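PDB 4U3V: polyketide synthase PksR from Bacillus subtilis, which takes part in intermediate steps of bacillaene antibiotic synthesis, this piece being its double-hotdog enoyl-isomerase domain. Local coordinates for residues Q241-L253 and F263-L276. Sequence-based numbering, arbitrary orientation.
Sequences QTIKGDCWLLITL and FDVDVINESSETVL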
ATOM      1  N   GLN A 241     -10.477 -12.949   1.360  1.00 38.39           N
ATOM      2  CA  GLN A 241     -11.146 -12.861   0.063  1.00 42.46           C
ATOM      3  C   GLN A 241     -10.500 -11.824  -0.845  1.00 46.23           C
ATOM      4  O   GLN A 241     -10.553 -10.621  -0.575  1.00 43.70           O
ATOM      5  CB  GLN A 241     -12.646 -12.590   0.212  1.00 56.12           C
ATOM      6  CG  GLN A 241     -13.417 -12.702  -1.098  1.00 80.70           C
ATOM      7  CD  GLN A 241     -13.203 -14.034  -1.808  1.00 97.37           C
ATOM      8  OE1 GLN A 241     -13.781 -15.056  -1.429  1.00105.36           O
ATOM      9  NE2 GLN A 241     -12.397 -14.020  -2.869  1.00 86.74           N
ATOM     10  N   THR A 242      -9.887 -12.291  -1.924  1.00 47.10           N
ATOM     11  CA  THR A 242      -9.016 -11.445  -2.726  1.00 45.69           C
ATOM     12  C   THR A 242      -9.838 -10.420  -3.486  1.00 51.66           C
ATOM     13  O   THR A 242     -10.874 -10.742  -4.062  1.00 44.55           O
ATOM     14  CB  THR A 242      -8.147 -12.279  -3.698  1.00 56.20           C
ATOM     15  OG1 THR A 242      -7.266 -13.122  -2.942  1.00 49.33           O
ATOM     16  CG2 THR A 242      -7.305 -11.371  -4.582  1.00 52.60           C
ATOM     17  N   ILE A 243      -9.415  -9.164  -3.423  1.00 38.82           N
ATOM     18  CA  ILE A 243     -10.164  -8.106  -4.064  1.00 40.42           C
ATOM     19  C   ILE A 243      -9.573  -7.935  -5.443  1.00 49.80           C
ATOM     20  O   ILE A 243      -8.379  -7.691  -5.584  1.00 50.09           O
ATOM     21  CB  ILE A 243     -10.036  -6.788  -3.288  1.00 38.95           C
ATOM     22  CG1 ILE A 243     -10.510  -6.970  -1.851  1.00 39.24           C
ATOM     23  CG2 ILE A 243     -10.768  -5.662  -4.013  1.00 42.17           C
ATOM     24  CD1 ILE A 243      -9.807  -6.052  -0.869  1.00 32.38           C
ATOM     25  N   LYS A 244     -10.383  -8.160  -6.462  1.00 49.91           N
ATOM     26  CA  LYS A 244      -9.901  -8.054  -7.834  1.00 60.66           C
ATOM     27  C   LYS A 244     -10.884  -7.223  -8.632  1.00 50.63           C
ATOM     28  O   LYS A 244     -12.022  -7.049  -8.213  1.00 51.79           O
ATOM     29  CB  LYS A 244      -9.745  -9.448  -8.461  1.00 71.02           C
ATOM     30  CG  LYS A 244      -9.075  -9.440  -9.830  1.00 77.00           C
ATOM     31  CD  LYS A 244      -9.477 -10.645 -10.674  1.00 85.21           C
ATOM     32  CE  LYS A 244     -10.989 -10.736 -10.863  1.00 87.39           C
ATOM     33  NZ  LYS A 244     -11.485 -10.022 -12.074  1.00 70.56           N
ATOM     34  N   GLY A 245     -10.430  -6.676  -9.755  1.00 45.38           N
ATOM     35  CA  GLY A 245     -11.316  -5.994 -10.689  1.00 47.69           C
ATOM     36  C   GLY A 245     -11.519  -4.554 -10.265  1.00 49.67           C
ATOM     37  O   GLY A 245     -10.589  -3.915  -9.754  1.00 44.96           O
ATOM     38  N   ASP A 246     -12.721  -4.034 -10.485  1.00 46.19           N
ATOM     39  CA  ASP A 246     -13.008  -2.643 -10.171  1.00 42.94           C
ATOM     40  C   ASP A 246     -13.316  -2.484  -8.697  1.00 48.62           C
ATOM     41  O   ASP A 246     -14.034  -3.296  -8.106  1.00 42.90           O
ATOM     42  CB  ASP A 246     -14.180  -2.129 -11.004  1.00 60.83           C
ATOM     43  CG  ASP A 246     -13.826  -1.949 -12.462  1.00 66.50           C
ATOM     44  OD1 ASP A 246     -12.650  -2.172 -12.841  1.00 57.83           O
ATOM     45  OD2 ASP A 246     -14.729  -1.563 -13.233  1.00 81.78           O
ATOM     46  N   CYS A 247     -12.795  -1.415  -8.105  1.00 36.57           N
ATOM     47  CA  CYS A 247     -13.205  -1.051  -6.787  1.00 35.31           C
ATOM     48  C   CYS A 247     -12.873   0.421  -6.545  1.00 25.73           C
ATOM     49  O   CYS A 247     -12.354   1.107  -7.438  1.00 32.66           O
ATOM     50  CB  CYS A 247     -12.533  -1.932  -5.737  1.00 38.15           C
ATOM     51  SG  CYS A 247     -10.729  -1.863  -5.764  1.00 46.55           S
ATOM     52  N   TRP A 248     -13.351   0.910  -5.411  1.00 30.87           N
ATOM     53  CA  TRP A 248     -13.236   2.326  -5.074  1.00 30.29           C
ATOM     54  C   TRP A 248     -12.392   2.505  -3.832  1.00 27.56           C
ATOM     55  O   TRP A 248     -12.331   1.628  -2.981  1.00 29.13           O
ATOM     56  CB  TRP A 248     -14.620   2.893  -4.795  1.00 38.95           C
ATOM     57  CG  TRP A 248     -15.528   2.887  -5.994  1.00 37.61           C
ATOM     58  CD1 TRP A 248     -16.305   1.818  -6.465  1.00 43.85           C
ATOM     59  CD2 TRP A 248     -15.798   3.986  -6.913  1.00 32.60           C
ATOM     60  NE1 TRP A 248     -16.983   2.174  -7.600  1.00 42.75           N
ATOM     61  CE2 TRP A 248     -16.739   3.461  -7.919  1.00 39.19           C
ATOM     62  CE3 TRP A 248     -15.331   5.283  -7.049  1.00 35.97           C
ATOM     63  CZ2 TRP A 248     -17.235   4.252  -8.954  1.00 41.74           C
ATOM     64  CZ3 TRP A 248     -15.884   6.090  -8.057  1.00 42.73           C
ATOM     65  CH2 TRP A 248     -16.808   5.580  -8.993  1.00 41.29           C
ATOM     66  N   LEU A 249     -11.693   3.639  -3.750  1.00 31.13           N
ATOM     67  CA  LEU A 249     -10.954   3.990  -2.505  1.00 28.65           C
ATOM     68  C   LEU A 249     -11.552   5.326  -2.041  1.00 22.98           C
ATOM     69  O   LEU A 249     -11.549   6.284  -2.815  1.00 29.19           O
ATOM     70  CB  LEU A 249      -9.455   4.203  -2.816  1.00 27.43           C
ATOM     71  CG  LEU A 249      -8.721   3.106  -3.583  1.00 30.49           C
ATOM     72  CD1 LEU A 249      -7.261   3.533  -3.827  1.00 28.65           C
ATOM     73  CD2 LEU A 249      -8.790   1.868  -2.704  1.00 32.51           C
ATOM     74  N   LEU A 250     -11.967   5.399  -0.781  1.00 26.54           N
ATOM     75  CA  LEU A 250     -12.464   6.645  -0.223  1.00 26.73           C
ATOM     76  C   LEU A 250     -11.431   7.041   0.827  1.00 22.01           C
ATOM     77  O   LEU A 250     -11.194   6.322   1.813  1.00 25.83           O
ATOM     78  CB  LEU A 250     -13.847   6.411   0.413  1.00 31.40           C
ATOM     79  CG  LEU A 250     -14.400   7.587   1.230  1.00 32.90           C
ATOM     80  CD1 LEU A 250     -14.337   8.874   0.423  1.00 34.27           C
ATOM     81  CD2 LEU A 250     -15.824   7.288   1.676  1.00 42.76           C
ATOM     82  N   ILE A 251     -10.773   8.171   0.582  1.00 25.42           N
ATOM     83  CA  ILE A 251      -9.583   8.536   1.366  1.00 23.65           C
ATOM     84  C   ILE A 251      -9.844   9.871   2.050  1.00 23.57           C
ATOM     85  O   ILE A 251     -10.317  10.800   1.425  1.00 27.29           O
ATOM     86  CB  ILE A 251      -8.403   8.695   0.386  1.00 24.97           C
ATOM     87  CG1 ILE A 251      -8.176   7.299  -0.244  1.00 29.57           C
ATOM     88  CG2 ILE A 251      -7.186   9.295   1.106  1.00 30.89           C
ATOM     89  CD1 ILE A 251      -7.173   7.283  -1.363  1.00 33.39           C
ATOM     90  N   THR A 252      -9.633   9.911   3.357  1.00 21.89           N
ATOM     91  CA  THR A 252      -9.888  11.116   4.148  1.00 25.76           C
ATOM     92  C   THR A 252      -8.635  11.568   4.890  1.00 25.05           C
ATOM     93  O   THR A 252      -7.975  10.762   5.525  1.00 25.17           O
ATOM     94  CB  THR A 252     -11.027  10.840   5.134  1.00 32.67           C
ATOM     95  OG1 THR A 252     -12.201  10.563   4.354  1.00 39.36           O
ATOM     96  CG2 THR A 252     -11.309  12.075   5.977  1.00 39.74           C
ATOM     97  N   LEU A 253      -8.315  12.854   4.807  1.00 23.26           N
ATOM     98  CA  LEU A 253      -7.241  13.426   5.620  1.00 23.55           C
ATOM     99  C   LEU A 253      -7.706  13.538   7.076  1.00 27.14           C
ATOM    100  O   LEU A 253      -8.773  14.090   7.365  1.00 28.67           O
ATOM    101  CB  LEU A 253      -6.903  14.813   5.091  1.00 23.60           C
ATOM    102  CG  LEU A 253      -5.815  15.582   5.836  1.00 25.65           C
ATOM    103  CD1 LEU A 253      -4.464  14.858   5.821  1.00 25.29           C
ATOM    104  CD2 LEU A 253      -5.701  17.004   5.267  1.00 30.03           C
ATOM    105  N   PHE A 263      -3.834   9.635   6.663  1.00 21.06           N
ATOM    106  CA  PHE A 263      -5.101   9.467   5.955  1.00 21.23           C
ATOM    107  C   PHE A 263      -5.751   8.182   6.418  1.00 26.77           C
ATOM    108  O   PHE A 263      -5.074   7.201   6.713  1.00 25.56           O
ATOM    109  CB  PHE A 263      -4.839   9.361   4.414  1.00 21.38           C
ATOM    110  CG  PHE A 263      -4.274  10.594   3.827  1.00 22.74           C
ATOM    111  CD1 PHE A 263      -5.122  11.565   3.311  1.00 25.58           C
ATOM    112  CD2 PHE A 263      -2.902  10.837   3.886  1.00 21.48           C
ATOM    113  CE1 PHE A 263      -4.600  12.748   2.797  1.00 26.03           C
ATOM    114  CE2 PHE A 263      -2.380  12.056   3.425  1.00 23.87           C
ATOM    115  CZ  PHE A 263      -3.227  12.990   2.860  1.00 24.55           C
ATOM    116  N   ASP A 264      -7.075   8.167   6.443  1.00 25.24           N
ATOM    117  CA  ASP A 264      -7.811   6.903   6.471  1.00 26.52           C
ATOM    118  C   ASP A 264      -8.252   6.495   5.072  1.00 25.02           C
ATOM    119  O   ASP A 264      -8.586   7.334   4.232  1.00 26.02           O
ATOM    120  CB  ASP A 264      -9.018   6.976   7.442  1.00 28.73           C
ATOM    121  CG  ASP A 264      -8.597   6.949   8.907  1.00 38.35           C
ATOM    122  OD1 ASP A 264      -7.379   6.826   9.217  1.00 33.37           O
ATOM    123  OD2 ASP A 264      -9.498   7.093   9.782  1.00 40.14           O
ATOM    124  N   VAL A 265      -8.253   5.184   4.805  1.00 27.18           N
ATOM    125  CA  VAL A 265      -8.566   4.717   3.465  1.00 25.02           C
ATOM    126  C   VAL A 265      -9.532   3.554   3.579  1.00 30.39           C
ATOM    127  O   VAL A 265      -9.201   2.541   4.204  1.00 30.71           O
ATOM    128  CB  VAL A 265      -7.314   4.177   2.732  1.00 27.22           C
ATOM    129  CG1 VAL A 265      -7.711   3.725   1.330  1.00 27.65           C
ATOM    130  CG2 VAL A 265      -6.227   5.240   2.659  1.00 26.28           C
ATOM    131  N   ASP A 266     -10.719   3.710   2.993  1.00 29.05           N
ATOM    132  CA  ASP A 266     -11.665   2.565   2.867  1.00 28.69           C
ATOM    133  C   ASP A 266     -11.735   2.078   1.429  1.00 24.75           C
ATOM    134  O   ASP A 266     -11.960   2.826   0.478  1.00 30.85           O
ATOM    135  CB  ASP A 266     -13.077   2.958   3.334  1.00 31.47           C
ATOM    136  CG  ASP A 266     -13.195   3.122   4.848  1.00 41.01           C
ATOM    137  OD1 ASP A 266     -12.535   2.391   5.612  1.00 47.28           O
ATOM    138  OD2 ASP A 266     -14.034   3.941   5.286  1.00 51.21           O
ATOM    139  N   VAL A 267     -11.558   0.765   1.262  1.00 29.41           N
ATOM    140  CA  VAL A 267     -11.687   0.171  -0.050  1.00 27.65           C
ATOM    141  C   VAL A 267     -13.098  -0.433  -0.134  1.00 26.90           C
ATOM    142  O   VAL A 267     -13.488  -1.124   0.795  1.00 30.13           O
ATOM    143  CB  VAL A 267     -10.705  -1.012  -0.211  1.00 30.53           C
ATOM    144  CG1 VAL A 267     -10.814  -1.514  -1.624  1.00 28.89           C
ATOM    145  CG2 VAL A 267      -9.264  -0.534   0.083  1.00 30.29           C
ATOM    146  N   ILE A 268     -13.814  -0.098  -1.198  1.00 31.31           N
ATOM    147  CA  ILE A 268     -15.251  -0.435  -1.321  1.00 39.31           C
ATOM    148  C   ILE A 268     -15.488  -1.213  -2.614  1.00 33.53           C
ATOM    149  O   ILE A 268     -14.899  -0.909  -3.649  1.00 34.94           O
ATOM    150  CB  ILE A 268     -16.090   0.859  -1.309  1.00 41.28           C
ATOM    151  CG1 ILE A 268     -15.657   1.742  -0.141  1.00 37.30           C
ATOM    152  CG2 ILE A 268     -17.595   0.562  -1.306  1.00 38.93           C
ATOM    153  CD1 ILE A 268     -15.649   3.228  -0.471  1.00 41.10           C
ATOM    154  N   ASN A 269     -16.324  -2.252  -2.558  1.00 37.78           N
ATOM    155  CA  ASN A 269     -16.628  -3.010  -3.766  1.00 38.82           C
ATOM    156  C   ASN A 269     -17.746  -2.368  -4.580  1.00 52.13           C
ATOM    157  O   ASN A 269     -18.207  -1.264  -4.254  1.00 47.90           O
ATOM    158  CB  ASN A 269     -16.951  -4.472  -3.427  1.00 41.67           C
ATOM    159  CG  ASN A 269     -18.166  -4.603  -2.527  1.00 44.37           C
ATOM    160  OD1 ASN A 269     -18.973  -3.675  -2.409  1.00 45.56           O
ATOM    161  ND2 ASN A 269     -18.298  -5.754  -1.879  1.00 44.20           N
ATOM    162  N   GLU A 270     -18.135  -3.017  -5.674  1.00 52.82           N
ATOM    163  CA  GLU A 270     -19.135  -2.431  -6.559  1.00 56.48           C
ATOM    164  C   GLU A 270     -20.548  -2.702  -6.052  1.00 63.75           C
ATOM    165  O   GLU A 270     -21.536  -2.429  -6.739  1.00 72.80           O
ATOM    166  CB  GLU A 270     -18.928  -2.880  -8.001  1.00 56.13           C
ATOM    167  CG  GLU A 270     -17.777  -2.147  -8.685  1.00 67.78           C
ATOM    168  CD  GLU A 270     -17.898  -2.108 -10.198  1.00 71.11           C
ATOM    169  OE1 GLU A 270     -17.783  -3.178 -10.834  1.00 69.43           O
ATOM    170  OE2 GLU A 270     -18.057  -1.001 -10.759  1.00 75.54           O
ATOM    171  N   SER A 271     -20.632  -3.151  -4.802  1.00 60.43           N
ATOM    172  CA  SER A 271     -21.911  -3.369  -4.146  1.00 58.10           C
ATOM    173  C   SER A 271     -21.975  -2.612  -2.823  1.00 56.45           C
ATOM    174  O   SER A 271     -22.596  -3.079  -1.869  1.00 59.71           O
ATOM    175  CB  SER A 271     -22.124  -4.866  -3.894  1.00 56.86           C
ATOM    176  OG  SER A 271     -21.856  -5.195  -2.543  1.00 62.01           O
ATOM    177  N   SER A 272     -21.299  -1.463  -2.749  1.00 58.42           N
ATOM    178  CA  SER A 272     -21.512  -0.514  -1.654  1.00 53.04           C
ATOM    179  C   SER A 272     -21.019  -0.901  -0.260  1.00 54.91           C
ATOM    180  O   SER A 272     -21.423  -0.297   0.737  1.00 54.02           O
ATOM    181  CB  SER A 272     -23.000  -0.158  -1.589  1.00 63.91           C
ATOM    182  OG  SER A 272     -23.247   1.097  -2.190  1.00 77.14           O
ATOM    183  N   GLU A 273     -20.149  -1.901  -0.170  1.00 41.87           N
ATOM    184  CA  GLU A 273     -19.622  -2.268   1.129  1.00 39.80           C
ATOM    185  C   GLU A 273     -18.106  -2.337   1.123  1.00 41.70           C
ATOM    186  O   GLU A 273     -17.487  -2.645   0.085  1.00 39.65           O
ATOM    187  CB  GLU A 273     -20.190  -3.588   1.615  1.00 48.37           C
ATOM    188  CG  GLU A 273     -20.023  -4.717   0.618  1.00 68.50           C
ATOM    189  CD  GLU A 273     -21.089  -5.788   0.767  1.00 81.27           C
ATOM    190  OE1 GLU A 273     -21.823  -5.757   1.783  1.00 76.26           O
ATOM    191  OE2 GLU A 273     -21.183  -6.660  -0.128  1.00 78.64           O
ATOM    192  N   THR A 274     -17.532  -2.059   2.285  1.00 37.15           N
ATOM    193  CA  THR A 274     -16.070  -2.043   2.423  1.00 39.46           C
ATOM    194  C   THR A 274     -15.422  -3.408   2.589  1.00 42.33           C
ATOM    195  O   THR A 274     -15.984  -4.315   3.223  1.00 41.91           O
ATOM    196  CB  THR A 274     -15.578  -1.250   3.637  1.00 35.86           C
ATOM    197  OG1 THR A 274     -15.967  -1.892   4.856  1.00 41.68           O
ATOM    198  CG2 THR A 274     -16.047   0.211   3.578  1.00 36.22           C
ATOM    199  N   VAL A 275     -14.267  -3.579   1.947  1.00 33.89           N
ATOM    200  CA  VAL A 275     -13.610  -4.893   1.896  1.00 30.86           C
ATOM    201  C   VAL A 275     -12.169  -4.874   2.417  1.00 37.43           C
ATOM    202  O   VAL A 275     -11.564  -5.932   2.629  1.00 34.52           O
ATOM    203  CB  VAL A 275     -13.635  -5.382   0.427  1.00 31.84           C
ATOM    204  CG1 VAL A 275     -15.075  -5.642  -0.057  1.00 37.54           C
ATOM    205  CG2 VAL A 275     -12.978  -4.383  -0.499  1.00 34.49           C
ATOM    206  N   LEU A 276     -11.689  -3.682   2.787  1.00 31.76           N
ATOM    207  CA  LEU A 276     -10.349  -3.546   3.338  1.00 28.69           C
ATOM    208  C   LEU A 276     -10.259  -2.116   3.891  1.00 25.66           C
ATOM    209  O   LEU A 276     -10.834  -1.207   3.272  1.00 28.40           O
ATOM    210  CB  LEU A 276      -9.348  -3.718   2.184  1.00 31.56           C
ATOM    211  CG  LEU A 276      -7.876  -3.372   2.397  1.00 32.29           C
ATOM    212  CD1 LEU A 276      -7.279  -4.253   3.471  1.00 29.26           C
ATOM    213  CD2 LEU A 276      -7.103  -3.571   1.078  1.00 32.58           C
TER
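Leu253 CD1 lies over one face of the Phe263 ring, 3.6 Å above its plane and offset toward the rim, a CH-pi contact. Ile251 CG2 approaches the same ring obliquely, 3.8 Å from Phe263 CD1. At the other end of the pairing, Ile268 O sits at the edge of the Trp248 indole, near its plane. These rings belong to an antiparallel beta hairpin, strands 247-257 and 260-268, in the C-terminal hotdog fold of this double-hotdog domain.

Six backbone hydrogen bonds join Trp248 to Ile268, Leu250 to Asp266 and Thr252 to Asp264, two for each pair. Leu249, Ile251, Val265, Val267 and Phe263 share one face of the sheet. Ile251 and Phe263 there meet helix 205-219, the helix packed on this sheet. Leu249 CD2 lies alongside Val267 CG2 at 3.7 Å. On the other face, Ile268 CD1 reaches Leu250 CB at 3.8 Å, and helix 142-147 packs against Trp248, Leu250 and Ile268. Asp266 OD1 makes a salt bridge with Lys138 on that side.

Before the corner at Asp246, Ile243 CD1 touches Val275 CG2 at 3.6 Å, the two side chains meeting at a slant. Ile243 CG1 stands anti to its carbonyl carbon (chi1 -57°), which brings CD1 within contact of Leu276 CB as well. Asp246 OD2 and Glu270 OE2, two like charges, lie 4.2 Å apart, their carboxylate planes 69° apart. Arg189 forms a salt bridge with Asp246, which probably eases the repulsion. Asn269 makes an Asx turn in the loop leading to strand 274-283. Its OD1 accepts from Ser271 N at 3.0 Å and Glu273 N at 3.1 Å, from opposite faces of the amide plane.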